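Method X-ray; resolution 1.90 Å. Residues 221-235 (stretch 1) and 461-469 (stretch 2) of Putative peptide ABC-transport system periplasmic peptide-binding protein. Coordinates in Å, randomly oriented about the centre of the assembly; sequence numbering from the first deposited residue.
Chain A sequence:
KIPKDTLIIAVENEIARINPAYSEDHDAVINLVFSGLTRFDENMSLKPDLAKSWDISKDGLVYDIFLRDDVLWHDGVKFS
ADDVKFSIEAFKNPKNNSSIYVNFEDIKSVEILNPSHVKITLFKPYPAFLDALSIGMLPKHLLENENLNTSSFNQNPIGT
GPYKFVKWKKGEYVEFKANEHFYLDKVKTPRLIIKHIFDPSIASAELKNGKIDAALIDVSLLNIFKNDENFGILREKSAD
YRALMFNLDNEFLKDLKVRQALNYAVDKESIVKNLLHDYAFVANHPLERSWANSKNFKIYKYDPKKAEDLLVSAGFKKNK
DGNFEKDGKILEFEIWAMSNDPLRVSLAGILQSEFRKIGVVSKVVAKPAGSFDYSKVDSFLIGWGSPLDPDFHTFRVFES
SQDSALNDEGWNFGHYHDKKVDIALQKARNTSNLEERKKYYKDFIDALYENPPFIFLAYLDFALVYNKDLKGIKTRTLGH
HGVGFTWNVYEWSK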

# COMPACT_ATOMS: atom_id res chain seq x y z
N LEU A 221 -7.53 -20.81 0.85
CA LEU A 221 -8.24 -21.35 -0.29
C LEU A 221 -7.34 -22.07 -1.26
O LEU A 221 -7.82 -22.58 -2.26
CB LEU A 221 -8.98 -20.22 -1.02
CG LEU A 221 -10.11 -19.59 -0.21
CD1 LEU A 221 -10.47 -18.20 -0.72
CD2 LEU A 221 -11.35 -20.49 -0.22
N LEU A 222 -6.04 -22.17 -0.96
CA LEU A 222 -5.05 -22.68 -1.93
C LEU A 222 -5.18 -24.18 -2.15
O LEU A 222 -4.76 -24.74 -3.19
CB LEU A 222 -3.64 -22.36 -1.47
CG LEU A 222 -3.14 -20.95 -1.77
CD1 LEU A 222 -1.66 -20.84 -1.40
CD2 LEU A 222 -3.42 -20.50 -3.23
N ASN A 223 -5.78 -24.83 -1.17
CA ASN A 223 -5.90 -26.28 -1.29
C ASN A 223 -6.68 -26.71 -2.53
O ASN A 223 -6.41 -27.77 -3.09
CB ASN A 223 -6.55 -26.89 -0.03
CG ASN A 223 -5.62 -26.93 1.17
OD1 ASN A 223 -4.51 -26.39 1.14
ND2 ASN A 223 -6.07 -27.62 2.24
N ILE A 224 -7.65 -25.92 -2.97
CA ILE A 224 -8.37 -26.38 -4.15
C ILE A 224 -7.61 -26.13 -5.46
O ILE A 224 -8.13 -26.50 -6.52
CB ILE A 224 -9.77 -25.77 -4.26
CG1 ILE A 224 -9.67 -24.27 -4.57
CG2 ILE A 224 -10.55 -26.01 -2.97
CD1 ILE A 224 -10.99 -23.68 -5.03
N PHE A 225 -6.41 -25.53 -5.40
CA PHE A 225 -5.56 -25.34 -6.61
C PHE A 225 -4.27 -26.18 -6.60
O PHE A 225 -3.69 -26.45 -7.67
CB PHE A 225 -5.19 -23.86 -6.79
CG PHE A 225 -6.37 -23.01 -7.13
CD1 PHE A 225 -6.92 -23.06 -8.40
CD2 PHE A 225 -6.99 -22.23 -6.15
CE1 PHE A 225 -8.05 -22.33 -8.71
CE2 PHE A 225 -8.12 -21.48 -6.46
CZ PHE A 225 -8.66 -21.53 -7.72
N LYS A 226 -3.80 -26.59 -5.42
CA LYS A 226 -2.51 -27.30 -5.31
C LYS A 226 -2.48 -28.61 -6.08
O LYS A 226 -1.40 -29.05 -6.48
CB LYS A 226 -2.16 -27.59 -3.86
CG LYS A 226 -1.66 -26.38 -3.04
CD LYS A 226 -1.79 -26.69 -1.53
CE LYS A 226 -0.46 -26.66 -0.78
NZ LYS A 226 -0.47 -25.56 0.26
N ASN A 227 -3.63 -29.24 -6.30
CA ASN A 227 -3.62 -30.51 -7.03
C ASN A 227 -4.30 -30.42 -8.41
O ASN A 227 -4.66 -31.45 -9.01
CB ASN A 227 -4.28 -31.62 -6.20
CG ASN A 227 -3.58 -32.92 -6.37
OD1 ASN A 227 -2.36 -32.98 -6.25
ND2 ASN A 227 -4.33 -33.98 -6.74
N ASP A 228 -4.48 -29.20 -8.90
CA ASP A 228 -5.12 -28.94 -10.18
C ASP A 228 -4.07 -28.53 -11.20
O ASP A 228 -3.53 -27.41 -11.16
CB ASP A 228 -6.19 -27.84 -10.04
CG ASP A 228 -7.11 -27.73 -11.28
OD1 ASP A 228 -8.24 -27.23 -11.12
OD2 ASP A 228 -6.71 -28.11 -12.41
N GLU A 229 -3.79 -29.43 -12.13
CA GLU A 229 -2.73 -29.20 -13.14
C GLU A 229 -3.07 -28.05 -14.08
O GLU A 229 -2.23 -27.64 -14.92
CB GLU A 229 -2.45 -30.50 -13.95
CG GLU A 229 -3.67 -31.39 -14.23
CD GLU A 229 -4.32 -32.02 -12.93
OE1 GLU A 229 -3.68 -32.14 -11.86
OE2 GLU A 229 -5.52 -32.37 -12.99
N ASN A 230 -4.32 -27.59 -14.04
CA ASN A 230 -4.70 -26.51 -14.95
C ASN A 230 -4.16 -25.18 -14.49
O ASN A 230 -4.16 -24.22 -15.26
CB ASN A 230 -6.22 -26.44 -15.12
CG ASN A 230 -6.77 -27.64 -15.92
OD1 ASN A 230 -6.27 -27.98 -17.00
ND2 ASN A 230 -7.80 -28.29 -15.38
N PHE A 231 -3.64 -25.14 -13.26
CA PHE A 231 -3.16 -23.91 -12.66
C PHE A 231 -1.75 -24.01 -12.10
O PHE A 231 -1.32 -25.08 -11.68
CB PHE A 231 -4.11 -23.46 -11.53
CG PHE A 231 -5.51 -23.26 -11.99
CD1 PHE A 231 -5.89 -22.06 -12.55
CD2 PHE A 231 -6.44 -24.30 -11.89
CE1 PHE A 231 -7.19 -21.87 -12.99
CE2 PHE A 231 -7.74 -24.12 -12.34
CZ PHE A 231 -8.11 -22.89 -12.89
N GLY A 232 -1.06 -22.87 -12.12
CA GLY A 232 0.20 -22.72 -11.41
C GLY A 232 0.01 -21.84 -10.18
O GLY A 232 -0.99 -21.15 -10.06
N ILE A 233 0.95 -21.90 -9.24
CA ILE A 233 0.90 -21.03 -8.05
C ILE A 233 2.28 -20.43 -7.82
O ILE A 233 3.22 -21.15 -7.52
CB ILE A 233 0.48 -21.80 -6.78
CG1 ILE A 233 -0.85 -22.53 -7.02
CG2 ILE A 233 0.38 -20.83 -5.61
CD1 ILE A 233 -1.20 -23.57 -5.94
N LEU A 234 2.39 -19.13 -8.00
CA LEU A 234 3.64 -18.42 -7.78
C LEU A 234 3.62 -17.79 -6.40
O LEU A 234 2.74 -16.96 -6.14
CB LEU A 234 3.82 -17.31 -8.80
CG LEU A 234 4.62 -17.67 -10.04
CD1 LEU A 234 4.49 -16.48 -10.94
CD2 LEU A 234 6.07 -17.97 -9.69
N ARG A 235 4.58 -18.16 -5.55
CA ARG A 235 4.69 -17.56 -4.21
C ARG A 235 5.43 -16.26 -4.32
O ARG A 235 6.55 -16.26 -4.82
CB ARG A 235 5.44 -18.45 -3.23
CG ARG A 235 5.77 -17.69 -1.93
CD ARG A 235 6.56 -18.52 -0.95
NE ARG A 235 5.87 -19.73 -0.52
CZ ARG A 235 5.43 -19.95 0.72
NH1 ARG A 235 5.58 -19.02 1.65
NH2 ARG A 235 4.83 -21.11 1.03
N ASP A 461 3.19 -13.45 2.60
CA ASP A 461 3.49 -13.82 1.22
C ASP A 461 2.18 -13.82 0.47
O ASP A 461 1.10 -13.95 1.06
CB ASP A 461 4.14 -15.19 1.09
CG ASP A 461 5.58 -15.18 1.41
OD1 ASP A 461 6.09 -14.09 1.72
OD2 ASP A 461 6.21 -16.25 1.32
N PHE A 462 2.27 -13.72 -0.85
CA PHE A 462 1.07 -13.77 -1.65
C PHE A 462 1.15 -14.95 -2.58
O PHE A 462 2.23 -15.32 -3.03
CB PHE A 462 0.86 -12.46 -2.43
CG PHE A 462 0.28 -11.37 -1.57
CD1 PHE A 462 -1.09 -11.27 -1.40
CD2 PHE A 462 1.11 -10.46 -0.94
CE1 PHE A 462 -1.66 -10.30 -0.58
CE2 PHE A 462 0.55 -9.46 -0.10
CZ PHE A 462 -0.82 -9.38 0.06
N ALA A 463 -0.01 -15.52 -2.87
CA ALA A 463 -0.09 -16.62 -3.81
C ALA A 463 -0.77 -16.14 -5.08
O ALA A 463 -1.97 -15.88 -5.09
CB ALA A 463 -0.85 -17.84 -3.18
N LEU A 464 0.01 -15.99 -6.16
CA LEU A 464 -0.56 -15.69 -7.46
C LEU A 464 -1.00 -16.97 -8.11
O LEU A 464 -0.17 -17.82 -8.51
CB LEU A 464 0.44 -14.93 -8.36
CG LEU A 464 -0.01 -14.70 -9.81
CD1 LEU A 464 -1.42 -14.12 -9.89
CD2 LEU A 464 1.02 -13.78 -10.51
N VAL A 465 -2.30 -17.13 -8.26
CA VAL A 465 -2.77 -18.37 -8.88
C VAL A 465 -3.15 -18.13 -10.33
O VAL A 465 -3.95 -17.24 -10.63
CB VAL A 465 -3.96 -18.99 -8.17
CG1 VAL A 465 -4.33 -20.27 -8.88
CG2 VAL A 465 -3.63 -19.25 -6.70
N TYR A 466 -2.60 -18.91 -11.23
CA TYR A 466 -2.80 -18.54 -12.64
C TYR A 466 -3.08 -19.74 -13.55
O TYR A 466 -2.46 -20.81 -13.47
CB TYR A 466 -1.57 -17.73 -13.15
CG TYR A 466 -0.28 -18.53 -13.09
CD1 TYR A 466 0.50 -18.55 -11.92
CD2 TYR A 466 0.14 -19.30 -14.16
CE1 TYR A 466 1.65 -19.33 -11.85
CE2 TYR A 466 1.30 -20.07 -14.10
CZ TYR A 466 2.04 -20.06 -12.93
OH TYR A 466 3.18 -20.82 -12.86
N ASN A 467 -4.02 -19.53 -14.47
CA ASN A 467 -4.20 -20.43 -15.60
C ASN A 467 -2.85 -20.84 -16.21
O ASN A 467 -2.03 -19.99 -16.56
CB ASN A 467 -5.08 -19.75 -16.64
CG ASN A 467 -5.32 -20.61 -17.83
OD1 ASN A 467 -4.89 -20.31 -18.93
ND2 ASN A 467 -6.01 -21.72 -17.60
N LYS A 468 -2.63 -22.15 -16.30
CA LYS A 468 -1.33 -22.69 -16.66
C LYS A 468 -0.89 -22.27 -18.06
O LYS A 468 0.27 -22.46 -18.43
CB LYS A 468 -1.34 -24.23 -16.57
CG LYS A 468 0.03 -24.87 -16.33
CD LYS A 468 0.68 -24.27 -15.08
CE LYS A 468 1.86 -25.09 -14.58
NZ LYS A 468 2.40 -24.52 -13.30
N ASP A 469 -1.84 -21.79 -18.85
CA ASP A 469 -1.53 -21.32 -20.19
C ASP A 469 -0.74 -20.01 -20.13
O ASP A 469 -0.19 -19.61 -21.12
CB ASP A 469 -2.81 -21.11 -21.02
CG ASP A 469 -3.50 -22.42 -21.38
OD1 ASP A 469 -2.79 -23.44 -21.58
OD2 ASP A 469 -4.75 -22.41 -21.42
O HOH W 1 4.44 -21.37 -10.19

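Two antiparallel strands, far apart in sequence, form the centre of this contact, and its rules are clearest around Val 465, Leu 234 and Gly 232, the residues that give up most surface to the other stretch. Val 465 lies on the same sheet face as Ala 463, Ile 233 and Arg 235, in a non-hydrogen-bonded pair with Ile 233 whose CA atoms are 4.6 Å apart. Its branched side chain meets the segment that precedes the partner strand, 231-235: Val 465 CG2 is 3.7 Å from Leu 222 CD2, while Val 465 CG1 sits over one face of the Phe 225 ring, 4.0 Å from its centroid, a CH-pi contact. Leu 222 also reaches Ala 463, Leu 222 CD1 to Ala 463 CB at 3.6 Å, so the weakly bonded helix and the residue just before it pack against this face.

The other face is built differently. Gly 232 pairs with Tyr 466 through two backbone hydrogen bonds, Gly 232 N to Tyr 466 O at 2.8 Å and Tyr 466 N to Gly 232 O at 3.0 Å. With no side chain on Gly 232, the tyrosine ring folds over the backbone, its centroid 3.8 Å from Gly 232 CA; a CB here would clash with Tyr 466 CZ and also with Lys 468 NZ.

Leu 234 follows on this face. Its paired hydrogen bonds with Leu 464, Leu 234 N to Leu 464 O and Leu 464 N to Leu 234 O, are both 2.9 Å, and Leu 234 CG lies 3.9 Å from Tyr 466 CE1, so the same ring serves glycine and leucine.

Polar contacts mark the ends. Lys 468 N donates to Asn 230 O at 2.8 Å, extending the ladder past the strand into the type I turn. At the far end, Arg 235 NH1 forms a salt bridge with Asp 461 OD2 at 2.9 Å, the carboxylate oxygen meeting the guanidinium at its edge.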